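Local coordinates for protein negative regulator of ofd1 (Schizosaccharomyces pombe, PDB 3QTM) that is required for correct translation termination and directly inhibits ofd1, probably thereby keeping the hypoxic transcription factor domain Sre1N from degradation, at residues Gln21-Tyr26 and His70-Ser75; Leu125-Leu130 and Leu185-Ile190; Leu217-Val222 and Ile234-Val239; Asn242-Ala247 and Asn273-Thr278. One frame throughout, in Å; residues are numbered along the deposited sequence.

Contact 1 of 4, residues Gln21-Tyr26 and His70-Ser75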
# COMPACT_ATOMS: atom_id res chain seq x y z
N GLN A 21 -9.81 10.97 -21.76
CA GLN A 21 -8.48 11.11 -22.35
C GLN A 21 -7.49 11.61 -21.30
O GLN A 21 -6.31 11.25 -21.30
CB GLN A 21 -8.51 12.03 -23.58
CG GLN A 21 -9.26 11.42 -24.78
CD GLN A 21 -8.83 9.98 -25.10
OE1 GLN A 21 -7.64 9.66 -25.12
NE2 GLN A 21 -9.81 9.12 -25.35
N LEU A 22 -7.99 12.42 -20.37
CA LEU A 22 -7.17 12.92 -19.28
C LEU A 22 -6.63 11.75 -18.45
O LEU A 22 -5.43 11.68 -18.15
CB LEU A 22 -7.98 13.90 -18.43
CG LEU A 22 -7.28 14.75 -17.38
CD1 LEU A 22 -6.30 15.72 -18.04
CD2 LEU A 22 -8.34 15.49 -16.55
N TRP A 23 -7.51 10.82 -18.10
CA TRP A 23 -7.11 9.62 -17.38
C TRP A 23 -6.11 8.79 -18.18
O TRP A 23 -5.19 8.19 -17.62
CB TRP A 23 -8.32 8.77 -16.98
CG TRP A 23 -8.86 9.16 -15.65
CD1 TRP A 23 -9.94 9.95 -15.40
CD2 TRP A 23 -8.29 8.84 -14.36
NE1 TRP A 23 -10.10 10.12 -14.04
CE2 TRP A 23 -9.11 9.45 -13.38
CE3 TRP A 23 -7.19 8.08 -13.95
CZ2 TRP A 23 -8.85 9.33 -12.02
CZ3 TRP A 23 -6.93 7.96 -12.59
CH2 TRP A 23 -7.77 8.58 -11.64
N GLY A 24 -6.31 8.76 -19.50
CA GLY A 24 -5.45 8.00 -20.39
C GLY A 24 -4.01 8.47 -20.33
O GLY A 24 -3.10 7.65 -20.29
N LEU A 25 -3.81 9.78 -20.32
CA LEU A 25 -2.48 10.39 -20.17
C LEU A 25 -1.83 10.00 -18.85
O LEU A 25 -0.65 9.62 -18.82
CB LEU A 25 -2.57 11.91 -20.26
CG LEU A 25 -2.85 12.48 -21.66
CD1 LEU A 25 -3.13 13.98 -21.59
CD2 LEU A 25 -1.69 12.17 -22.63
N TYR A 26 -2.60 10.09 -17.76
CA TYR A 26 -2.09 9.70 -16.46
C TYR A 26 -1.70 8.21 -16.44
O TYR A 26 -0.66 7.85 -15.91
CB TYR A 26 -3.11 9.97 -15.34
CG TYR A 26 -2.60 9.50 -14.00
CD1 TYR A 26 -1.61 10.21 -13.32
CD2 TYR A 26 -3.06 8.33 -13.43
CE1 TYR A 26 -1.11 9.76 -12.09
CE2 TYR A 26 -2.58 7.88 -12.23
CZ TYR A 26 -1.61 8.60 -11.55
OH TYR A 26 -1.14 8.12 -10.34
N HIS A 70 -11.42 15.84 -11.08
CA HIS A 70 -10.53 16.31 -10.01
C HIS A 70 -9.62 15.19 -9.51
O HIS A 70 -8.50 15.45 -9.07
CB HIS A 70 -11.33 16.91 -8.84
CG HIS A 70 -12.26 18.00 -9.25
ND1 HIS A 70 -11.85 19.31 -9.42
CD2 HIS A 70 -13.59 17.99 -9.53
CE1 HIS A 70 -12.88 20.05 -9.80
NE2 HIS A 70 -13.95 19.27 -9.86
N ALA A 71 -10.11 13.95 -9.57
CA ALA A 71 -9.31 12.78 -9.19
C ALA A 71 -8.10 12.63 -10.10
O ALA A 71 -7.01 12.37 -9.61
CB ALA A 71 -10.16 11.52 -9.21
N ALA A 72 -8.29 12.76 -11.42
CA ALA A 72 -7.18 12.63 -12.35
C ALA A 72 -6.17 13.76 -12.17
O ALA A 72 -4.97 13.55 -12.22
CB ALA A 72 -7.68 12.62 -13.79
N TYR A 73 -6.69 14.97 -11.99
CA TYR A 73 -5.85 16.14 -11.82
C TYR A 73 -5.04 16.00 -10.50
O TYR A 73 -3.83 16.24 -10.47
CB TYR A 73 -6.75 17.37 -11.79
CG TYR A 73 -6.06 18.68 -11.99
CD1 TYR A 73 -6.79 19.83 -12.27
CD2 TYR A 73 -4.67 18.79 -11.91
CE1 TYR A 73 -6.16 21.06 -12.44
CE2 TYR A 73 -4.03 20.01 -12.08
CZ TYR A 73 -4.79 21.15 -12.34
OH TYR A 73 -4.17 22.38 -12.52
N SER A 74 -5.72 15.59 -9.43
CA SER A 74 -5.04 15.36 -8.16
C SER A 74 -3.94 14.31 -8.31
O SER A 74 -2.85 14.50 -7.80
CB SER A 74 -6.03 14.91 -7.10
OG SER A 74 -5.36 14.57 -5.90
N SER A 75 -4.24 13.22 -9.03
CA SER A 75 -3.26 12.15 -9.24
C SER A 75 -2.01 12.62 -9.99
O SER A 75 -0.91 12.19 -9.68
CB SER A 75 -3.88 10.98 -9.99
OG SER A 75 -4.84 10.34 -9.17
O HOH W 1 -0.16 9.85 -8.60

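Contact 2 of 4, residues Leu125-Leu130 and Leu185-Ile190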
# COMPACT_ATOMS: atom_id res chain seq x y z
N LEU A 125 -7.63 11.04 -2.81
CA LEU A 125 -7.58 11.69 -1.50
C LEU A 125 -6.73 10.86 -0.54
O LEU A 125 -5.83 11.39 0.10
CB LEU A 125 -8.99 11.84 -0.92
CG LEU A 125 -9.83 13.00 -1.45
CD1 LEU A 125 -11.32 12.73 -1.18
CD2 LEU A 125 -9.36 14.32 -0.81
N ALA A 126 -7.03 9.57 -0.43
CA ALA A 126 -6.29 8.71 0.48
C ALA A 126 -4.79 8.70 0.15
O ALA A 126 -3.95 8.86 1.05
CB ALA A 126 -6.84 7.30 0.45
N ARG A 127 -4.47 8.53 -1.13
CA ARG A 127 -3.08 8.52 -1.59
C ARG A 127 -2.34 9.80 -1.19
O ARG A 127 -1.22 9.76 -0.70
CB ARG A 127 -3.01 8.29 -3.10
CG ARG A 127 -3.44 6.88 -3.50
CD ARG A 127 -3.59 6.69 -5.01
NE ARG A 127 -2.56 7.39 -5.79
CZ ARG A 127 -1.31 6.98 -5.91
NH1 ARG A 127 -0.93 5.88 -5.29
NH2 ARG A 127 -0.44 7.66 -6.64
N ALA A 128 -2.98 10.95 -1.38
CA ALA A 128 -2.33 12.22 -1.08
C ALA A 128 -2.18 12.46 0.42
O ALA A 128 -1.16 12.98 0.85
CB ALA A 128 -3.05 13.39 -1.75
N TYR A 129 -3.20 12.09 1.21
CA TYR A 129 -3.11 12.25 2.66
C TYR A 129 -1.99 11.37 3.22
O TYR A 129 -1.28 11.78 4.14
CB TYR A 129 -4.44 11.90 3.36
CG TYR A 129 -5.56 12.89 3.17
CD1 TYR A 129 -5.36 14.26 3.36
CD2 TYR A 129 -6.84 12.46 2.84
CE1 TYR A 129 -6.39 15.17 3.19
CE2 TYR A 129 -7.88 13.36 2.67
CZ TYR A 129 -7.65 14.71 2.84
OH TYR A 129 -8.70 15.58 2.67
N LEU A 130 -1.85 10.17 2.68
CA LEU A 130 -0.79 9.28 3.15
C LEU A 130 0.60 9.79 2.75
O LEU A 130 1.55 9.67 3.53
CB LEU A 130 -0.99 7.83 2.70
CG LEU A 130 -2.14 7.06 3.37
CD1 LEU A 130 -2.29 5.67 2.75
CD2 LEU A 130 -1.95 6.97 4.88
N LEU A 185 -1.74 1.43 -4.78
CA LEU A 185 -1.88 1.20 -3.35
C LEU A 185 -0.56 1.23 -2.61
O LEU A 185 -0.52 0.93 -1.42
CB LEU A 185 -2.59 -0.12 -3.07
CG LEU A 185 -4.04 -0.24 -3.52
CD1 LEU A 185 -4.59 -1.66 -3.21
CD2 LEU A 185 -4.85 0.84 -2.83
N ARG A 186 0.53 1.61 -3.28
CA ARG A 186 1.82 1.67 -2.59
C ARG A 186 1.82 2.56 -1.33
O ARG A 186 2.47 2.22 -0.35
CB ARG A 186 2.95 2.06 -3.53
CG ARG A 186 3.63 0.87 -4.19
CD ARG A 186 4.94 1.26 -4.91
NE ARG A 186 4.70 2.07 -6.10
CZ ARG A 186 5.05 3.35 -6.23
NH1 ARG A 186 5.67 3.97 -5.22
NH2 ARG A 186 4.78 4.01 -7.36
N PRO A 187 1.09 3.69 -1.35
CA PRO A 187 1.03 4.50 -0.13
C PRO A 187 0.43 3.75 1.06
O PRO A 187 0.61 4.20 2.19
CB PRO A 187 0.12 5.67 -0.53
CG PRO A 187 0.30 5.78 -2.01
CD PRO A 187 0.42 4.35 -2.48
N LEU A 188 -0.26 2.63 0.84
CA LEU A 188 -0.77 1.85 1.97
C LEU A 188 0.39 1.37 2.85
O LEU A 188 0.20 1.15 4.04
CB LEU A 188 -1.62 0.65 1.52
CG LEU A 188 -2.96 0.98 0.87
CD1 LEU A 188 -3.77 -0.28 0.71
CD2 LEU A 188 -3.73 2.01 1.71
N TYR A 189 1.58 1.21 2.27
CA TYR A 189 2.75 0.84 3.07
C TYR A 189 3.00 1.89 4.15
O TYR A 189 3.41 1.56 5.26
CB TYR A 189 4.03 0.70 2.22
CG TYR A 189 3.97 -0.30 1.08
CD1 TYR A 189 3.52 -1.60 1.28
CD2 TYR A 189 4.40 0.06 -0.20
CE1 TYR A 189 3.49 -2.52 0.22
CE2 TYR A 189 4.37 -0.84 -1.25
CZ TYR A 189 3.91 -2.13 -1.04
OH TYR A 189 3.89 -3.01 -2.11
N ILE A 190 2.76 3.16 3.82
CA ILE A 190 2.96 4.24 4.79
C ILE A 190 2.05 4.03 5.97
O ILE A 190 2.45 4.18 7.12
CB ILE A 190 2.67 5.62 4.17
CG1 ILE A 190 3.62 5.88 3.00
CG2 ILE A 190 2.74 6.72 5.24
CD1 ILE A 190 3.18 6.97 2.07

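Contact 3 of 4, residues Leu217-Val222 and Ile234-Val239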
# COMPACT_ATOMS: atom_id res chain seq x y z
N LEU A 217 -8.34 -3.92 0.49
CA LEU A 217 -7.95 -3.12 -0.67
C LEU A 217 -6.93 -3.82 -1.57
O LEU A 217 -7.08 -3.88 -2.79
CB LEU A 217 -7.45 -1.73 -0.23
CG LEU A 217 -8.55 -0.79 0.31
CD1 LEU A 217 -7.98 0.52 0.80
CD2 LEU A 217 -9.65 -0.51 -0.71
N TRP A 218 -5.87 -4.36 -0.97
CA TRP A 218 -4.88 -5.07 -1.77
C TRP A 218 -5.55 -6.19 -2.53
O TRP A 218 -5.34 -6.36 -3.72
CB TRP A 218 -3.75 -5.62 -0.89
CG TRP A 218 -2.74 -4.60 -0.46
CD1 TRP A 218 -2.55 -4.12 0.81
CD2 TRP A 218 -1.77 -3.93 -1.28
NE1 TRP A 218 -1.53 -3.20 0.82
CE2 TRP A 218 -1.03 -3.06 -0.45
CE3 TRP A 218 -1.45 -3.99 -2.65
CZ2 TRP A 218 0.01 -2.26 -0.93
CZ3 TRP A 218 -0.42 -3.19 -3.12
CH2 TRP A 218 0.30 -2.34 -2.26
N LEU A 219 -6.40 -6.95 -1.84
CA LEU A 219 -7.10 -8.06 -2.46
C LEU A 219 -7.99 -7.58 -3.59
O LEU A 219 -8.01 -8.19 -4.66
CB LEU A 219 -7.92 -8.85 -1.43
CG LEU A 219 -7.11 -9.67 -0.42
CD1 LEU A 219 -8.00 -10.21 0.70
CD2 LEU A 219 -6.38 -10.80 -1.14
N LYS A 220 -8.72 -6.49 -3.37
CA LYS A 220 -9.61 -6.01 -4.42
C LYS A 220 -8.86 -5.58 -5.68
O LYS A 220 -9.38 -5.68 -6.79
CB LYS A 220 -10.51 -4.88 -3.92
CG LYS A 220 -11.60 -4.50 -4.93
CD LYS A 220 -12.59 -3.46 -4.40
CE LYS A 220 -13.02 -3.80 -2.99
NZ LYS A 220 -14.45 -3.49 -2.75
N SER A 221 -7.63 -5.09 -5.52
CA SER A 221 -6.88 -4.59 -6.67
C SER A 221 -6.53 -5.69 -7.67
O SER A 221 -6.06 -5.42 -8.77
CB SER A 221 -5.61 -3.86 -6.22
OG SER A 221 -4.60 -4.77 -5.83
N VAL A 222 -6.76 -6.94 -7.29
CA VAL A 222 -6.39 -8.07 -8.13
C VAL A 222 -7.43 -9.20 -8.09
O VAL A 222 -7.10 -10.35 -8.39
CB VAL A 222 -4.99 -8.62 -7.74
CG1 VAL A 222 -3.92 -7.55 -7.95
CG2 VAL A 222 -4.97 -9.11 -6.30
N ILE A 234 2.40 -8.85 -6.24
CA ILE A 234 2.67 -7.64 -5.48
C ILE A 234 1.62 -7.45 -4.38
O ILE A 234 1.96 -7.16 -3.23
CB ILE A 234 2.72 -6.39 -6.38
CG1 ILE A 234 3.78 -6.57 -7.49
CG2 ILE A 234 2.99 -5.14 -5.53
CD1 ILE A 234 3.95 -5.37 -8.41
N ALA A 235 0.35 -7.60 -4.75
CA ALA A 235 -0.77 -7.50 -3.82
C ALA A 235 -0.71 -8.55 -2.70
O ALA A 235 -0.89 -8.24 -1.52
CB ALA A 235 -2.10 -7.61 -4.59
N GLN A 236 -0.48 -9.81 -3.07
CA GLN A 236 -0.45 -10.90 -2.10
C GLN A 236 0.75 -10.76 -1.16
O GLN A 236 0.64 -11.05 0.02
CB GLN A 236 -0.45 -12.27 -2.80
CG GLN A 236 -1.74 -12.62 -3.53
CD GLN A 236 -2.92 -12.86 -2.58
OE1 GLN A 236 -2.80 -12.81 -1.36
NE2 GLN A 236 -4.08 -13.12 -3.17
N GLU A 237 1.89 -10.30 -1.68
CA GLU A 237 3.04 -10.00 -0.84
C GLU A 237 2.72 -8.93 0.22
O GLU A 237 3.18 -9.02 1.37
CB GLU A 237 4.24 -9.54 -1.67
CG GLU A 237 4.80 -10.59 -2.62
CD GLU A 237 5.84 -11.47 -1.97
OE1 GLU A 237 5.74 -11.71 -0.75
OE2 GLU A 237 6.77 -11.93 -2.68
N ALA A 238 1.94 -7.92 -0.16
CA ALA A 238 1.55 -6.88 0.79
C ALA A 238 0.57 -7.46 1.82
O ALA A 238 0.59 -7.10 3.00
CB ALA A 238 0.93 -5.68 0.08
N VAL A 239 -0.31 -8.35 1.38
CA VAL A 239 -1.20 -9.03 2.31
C VAL A 239 -0.41 -9.94 3.26
O VAL A 239 -0.61 -9.90 4.47
CB VAL A 239 -2.29 -9.82 1.59
CG1 VAL A 239 -3.09 -10.66 2.58
CG2 VAL A 239 -3.19 -8.86 0.81

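Contact 4 of 4, residues Asn242-Ala247 and Asn273-Thr278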
# COMPACT_ATOMS: atom_id res chain seq x y z
N ASN A 242 1.13 -7.78 5.94
CA ASN A 242 0.20 -7.34 6.97
C ASN A 242 -0.16 -8.47 7.95
O ASN A 242 -0.21 -8.25 9.16
CB ASN A 242 -1.04 -6.69 6.36
CG ASN A 242 -0.76 -5.26 5.83
OD1 ASN A 242 -0.70 -4.30 6.60
ND2 ASN A 242 -0.59 -5.13 4.52
N TYR A 243 -0.39 -9.68 7.44
CA TYR A 243 -0.67 -10.81 8.33
C TYR A 243 0.48 -11.09 9.30
O TYR A 243 0.26 -11.26 10.50
CB TYR A 243 -0.99 -12.08 7.54
CG TYR A 243 -2.28 -12.00 6.77
CD1 TYR A 243 -3.21 -11.01 7.04
CD2 TYR A 243 -2.59 -12.94 5.79
CE1 TYR A 243 -4.39 -10.92 6.34
CE2 TYR A 243 -3.78 -12.87 5.09
CZ TYR A 243 -4.68 -11.86 5.37
OH TYR A 243 -5.86 -11.78 4.67
N THR A 244 1.71 -11.14 8.78
CA THR A 244 2.83 -11.50 9.63
C THR A 244 3.10 -10.39 10.63
O THR A 244 3.58 -10.65 11.73
CB THR A 244 4.10 -11.78 8.81
OG1 THR A 244 4.43 -10.63 8.03
CG2 THR A 244 3.87 -12.98 7.88
N THR A 245 2.77 -9.16 10.27
CA THR A 245 2.99 -8.05 11.19
C THR A 245 1.98 -8.10 12.33
O THR A 245 2.31 -7.81 13.48
CB THR A 245 2.90 -6.70 10.49
OG1 THR A 245 3.88 -6.65 9.45
CG2 THR A 245 3.16 -5.57 11.49
N PHE A 246 0.74 -8.46 12.01
CA PHE A 246 -0.25 -8.58 13.05
C PHE A 246 0.13 -9.71 14.01
O PHE A 246 0.04 -9.58 15.23
CB PHE A 246 -1.64 -8.81 12.47
CG PHE A 246 -2.71 -8.01 13.14
CD1 PHE A 246 -2.64 -7.77 14.50
CD2 PHE A 246 -3.78 -7.51 12.42
CE1 PHE A 246 -3.63 -7.02 15.13
CE2 PHE A 246 -4.77 -6.77 13.05
CZ PHE A 246 -4.69 -6.53 14.41
N ALA A 247 0.60 -10.82 13.43
CA ALA A 247 1.09 -11.93 14.24
C ALA A 247 2.15 -11.43 15.22
O ALA A 247 2.09 -11.76 16.40
CB ALA A 247 1.65 -13.03 13.36
N ASN A 273 -1.30 -18.61 10.73
CA ASN A 273 -1.94 -19.53 9.79
C ASN A 273 -2.56 -18.86 8.56
O ASN A 273 -2.57 -19.44 7.48
CB ASN A 273 -2.96 -20.40 10.51
CG ASN A 273 -2.33 -21.63 11.14
OD1 ASN A 273 -1.55 -22.33 10.49
ND2 ASN A 273 -2.65 -21.88 12.40
N ASN A 274 -3.08 -17.64 8.74
CA ASN A 274 -3.48 -16.81 7.60
C ASN A 274 -2.28 -16.56 6.69
O ASN A 274 -2.39 -16.57 5.46
CB ASN A 274 -4.05 -15.48 8.08
CG ASN A 274 -5.45 -15.61 8.66
OD1 ASN A 274 -6.22 -16.48 8.26
ND2 ASN A 274 -5.78 -14.73 9.60
N SER A 275 -1.13 -16.32 7.31
CA SER A 275 0.11 -16.07 6.59
C SER A 275 0.47 -17.30 5.76
O SER A 275 0.87 -17.18 4.61
CB SER A 275 1.23 -15.74 7.56
OG SER A 275 0.93 -14.55 8.27
N VAL A 276 0.30 -18.48 6.35
CA VAL A 276 0.58 -19.72 5.64
C VAL A 276 -0.30 -19.84 4.40
O VAL A 276 0.17 -20.21 3.32
CB VAL A 276 0.37 -20.97 6.53
CG1 VAL A 276 0.52 -22.25 5.70
CG2 VAL A 276 1.36 -20.95 7.68
N ASP A 277 -1.58 -19.52 4.57
CA ASP A 277 -2.53 -19.63 3.46
C ASP A 277 -2.10 -18.73 2.31
O ASP A 277 -2.07 -19.15 1.16
CB ASP A 277 -3.94 -19.26 3.93
CG ASP A 277 -4.47 -20.24 4.98
OD1 ASP A 277 -3.99 -21.39 5.02
OD2 ASP A 277 -5.36 -19.85 5.77
N THR A 278 -1.75 -17.49 2.66
CA THR A 278 -1.35 -16.50 1.67
C THR A 278 0.01 -16.83 1.05
O THR A 278 0.20 -16.65 -0.15
CB THR A 278 -1.37 -15.07 2.27
OG1 THR A 278 -2.73 -14.71 2.59
CG2 THR A 278 -0.78 -14.03 1.29

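Contact 1 of 4, residues Gln21-Tyr26 and His70-Ser75
Trp-23 spreads one face of its indole over the methyl of Ala-72, and here the packing is tight. Ala-72 CB lies 3.6 Å from the centroid of the Trp-23 five-membered ring and 17° off its normal, a CH-pi contact shifted toward the rim near NE1 and CE2. Ala-71 CB meets the edge of the same indole, 3.8 Å from Trp-23 CZ2. Alanine suits both places because a bare methyl lets the indole reach the opposing backbone, with Trp-23 CZ2 3.5 Å from Ala-72 N. The indole is further fixed by a cation-pi contact with Arg-120 and by a hydrogen bond from NE1 to Asp-68 O, which ties the two helices together just before 70-75. The two segments run nearly alike, 24° apart, and belong to helices 15-34 and 67-82. Helix 38-58 intervenes in the chain and also touches Leu-22, an order consistent with the stacked helices of a tetratricopeptide-type fold. Toward Tyr-26 the contact is wetter. The tyrosine ring, its CG anti to the backbone N (chi1 178°), has Ser-75 CB over one face, 3.8 Å from the ring centroid. Ser-75 OG turns back to Ala-71 O at 3.0 Å, from the face opposite to that used by Ser-75 N, which leaves CB to meet the ring. Between Tyr-26 and Ser-75 the polar link is a water, 2.6 Å from Tyr-26 OH and donating to Ser-75 O at 2.7 Å.

Contact 2 of 4, residues Leu125-Leu130 and Leu185-Ile190
Leu-188 N donates to Leu-185 O at 2.8 Å, closing a type I turn that presents Pro-187 to Leu-130 and Arg-127 of helix 119-142. Pro-187, with phi -60°, is compatible with the turn and with the start of a helical course, and its lack of an N-H costs the turn nothing because the closing bond comes from Leu-188 N. Its ring is met obliquely by the Arg-127 guanidinium, with NH1 3.5 Å from Pro-187 CD and equally near CG. The arginine chain bends at chi3 (38°), which sets NE back from an extended course. NH1 is also hydrogen-bonded to Ser-184 O, just before the turn, so one nitrogen both packs against the proline ring and ties the helix to the loop. Leu-130 fills the next place. Its CB lies 4.0 Å from Pro-187 CB, while CD1 reaches Leu-188 CD2 at 4.1 Å and comes within 3.3 Å of Pro-187 O. Pro-187 O accepts a hydrogen bond from Ile-190 N. Ile-190, in turn, brings CD1 to 3.5 Å from Leu-130 O, its branched side chain lying against the helix backbone. Arg-186 NH2 stands 6.4 Å from Arg-127 NH1, but its salt bridges to Glu-82 and Asp-183 probably offset the repulsion. Packing of a turn that leads into helix 188-197 onto a long neighbouring helix is in keeping with an all-helical, tetratricopeptide-like stack.

Contact 3 of 4, residues Leu217-Val222 and Ile234-Val239
Trp-218 lays one face of its indole across the methyl of Ala-238. Ala-238 CB is 3.4 Å from the centroid of the five-membered ring and 16° off the ring normal, a CH-pi contact in which the methyl sits over the middle of the indole, nearest CE2 and CD2. The small residue matters, since a single methyl lets the broad ring come close to helix 229-254; Trp-218 CE3 is 3.8 Å from Ala-235 CA. Beside the ring, Trp-218 CB touches Val-239 CG2 at 3.7 Å. Replacing the tryptophan by an alanine would keep that last contact but would probably open a gap over Ala-238 and leave the Tyr-189 ring without this aromatic neighbour. Ala-235 points its methyl into the end of the other segment, 3.6 Å from Trp-218 O and 3.7 Å from Val-222 CG2. The same Trp-218 carbonyl accepts a bond of 2.7 Å from Ser-221 OG, which lies tilted 18° from the carbonyl plane. Serine can do this because chi1 of 76° tucks OG between its own backbone N and carbonyl carbon, folding the hydroxyl back over the last turn of the chain. At the margin Leu-219 crosses Gln-236 at about a right angle, CD2 lying 3.8 Å from NE2. A leucine at this partly exposed border can thus pack against the amide without asking it for a bond. Around the two helices, helix 188-197 brings Leu-188 and Tyr-189 against the tryptophan, helix 151-170 lies against Leu-217, and helix 262-285 takes up Gln-236 through Thr-278, Val-281 and Ile-282.

Contact 4 of 4, residues Asn242-Ala247 and Asn273-Thr278
Consecutive helices 229-254 and 262-285 pack as an antiparallel pair, consistent with the tetratricopeptide-like character of the protein, and Tyr-243 meets Asn-274, Ser-275 and Thr-278 across it. The two segments run 163° apart with their axes 8.7 Å from each other at closest approach. Tyr-243 is the main bridging side chain. Asn-274 CB sits over one face of its ring, 4.1 Å from the centroid and 26° off the normal, while the asparagine amide is turned 46° to the ring plane. At the ring edge, near its plane, Thr-278 OG1 is 3.3 Å from Tyr-243 CE2. The nearest approach of Ser-275 is to the base of the tyrosine, with OG 3.2 Å from Tyr-243 CB and 3.4 Å from Thr-244 CG2. A small serine suits this close crossing, and its hydroxyl is already used in a hydrogen bond to Trp-271 O, one turn back. Thr-244 behaves likewise: OG1, between its own backbone N and carbonyl carbon, bonds to Asn-241 O, while CG2, anti to the carbonyl carbon, is left to face Ser-275. The Tyr-243 ring also meets that of Trp-271. An alanine in place of Tyr-243 would keep the contact of CB with Ser-275 but would probably leave Asn-274 CB and Thr-278 OG1 facing a gap and remove one of the rings that meet Trp-271. Although most of the partners are polar residues, no hydrogen bond crosses between the segments; Ser-275 and Thr-244 spend their hydroxyls on their own helices, and adhesion probably rests on carbon surface and shape.

In the fold
Contacts 1, 2 and 3 are buried, whereas contact 4 is only partly so and lies on the far side of the chain's centre from contact 1. Contacts 2 and 3 are the most central and touch each other, joining the N-terminal and C-terminal family regions; contact 2 also touches contact 1. Contacts 3 and 4 share helix 229-254, which meets a shorter helix in one and its longer antiparallel neighbour in the other. Chemistry follows place: aromatic faces on alanine methyls dominate contacts 1 and 3, proline and aliphatic groups contact 2, and a tyrosine ring set among hydroxyl and amide residues contact 4. A bridging water distinguishes contact 1.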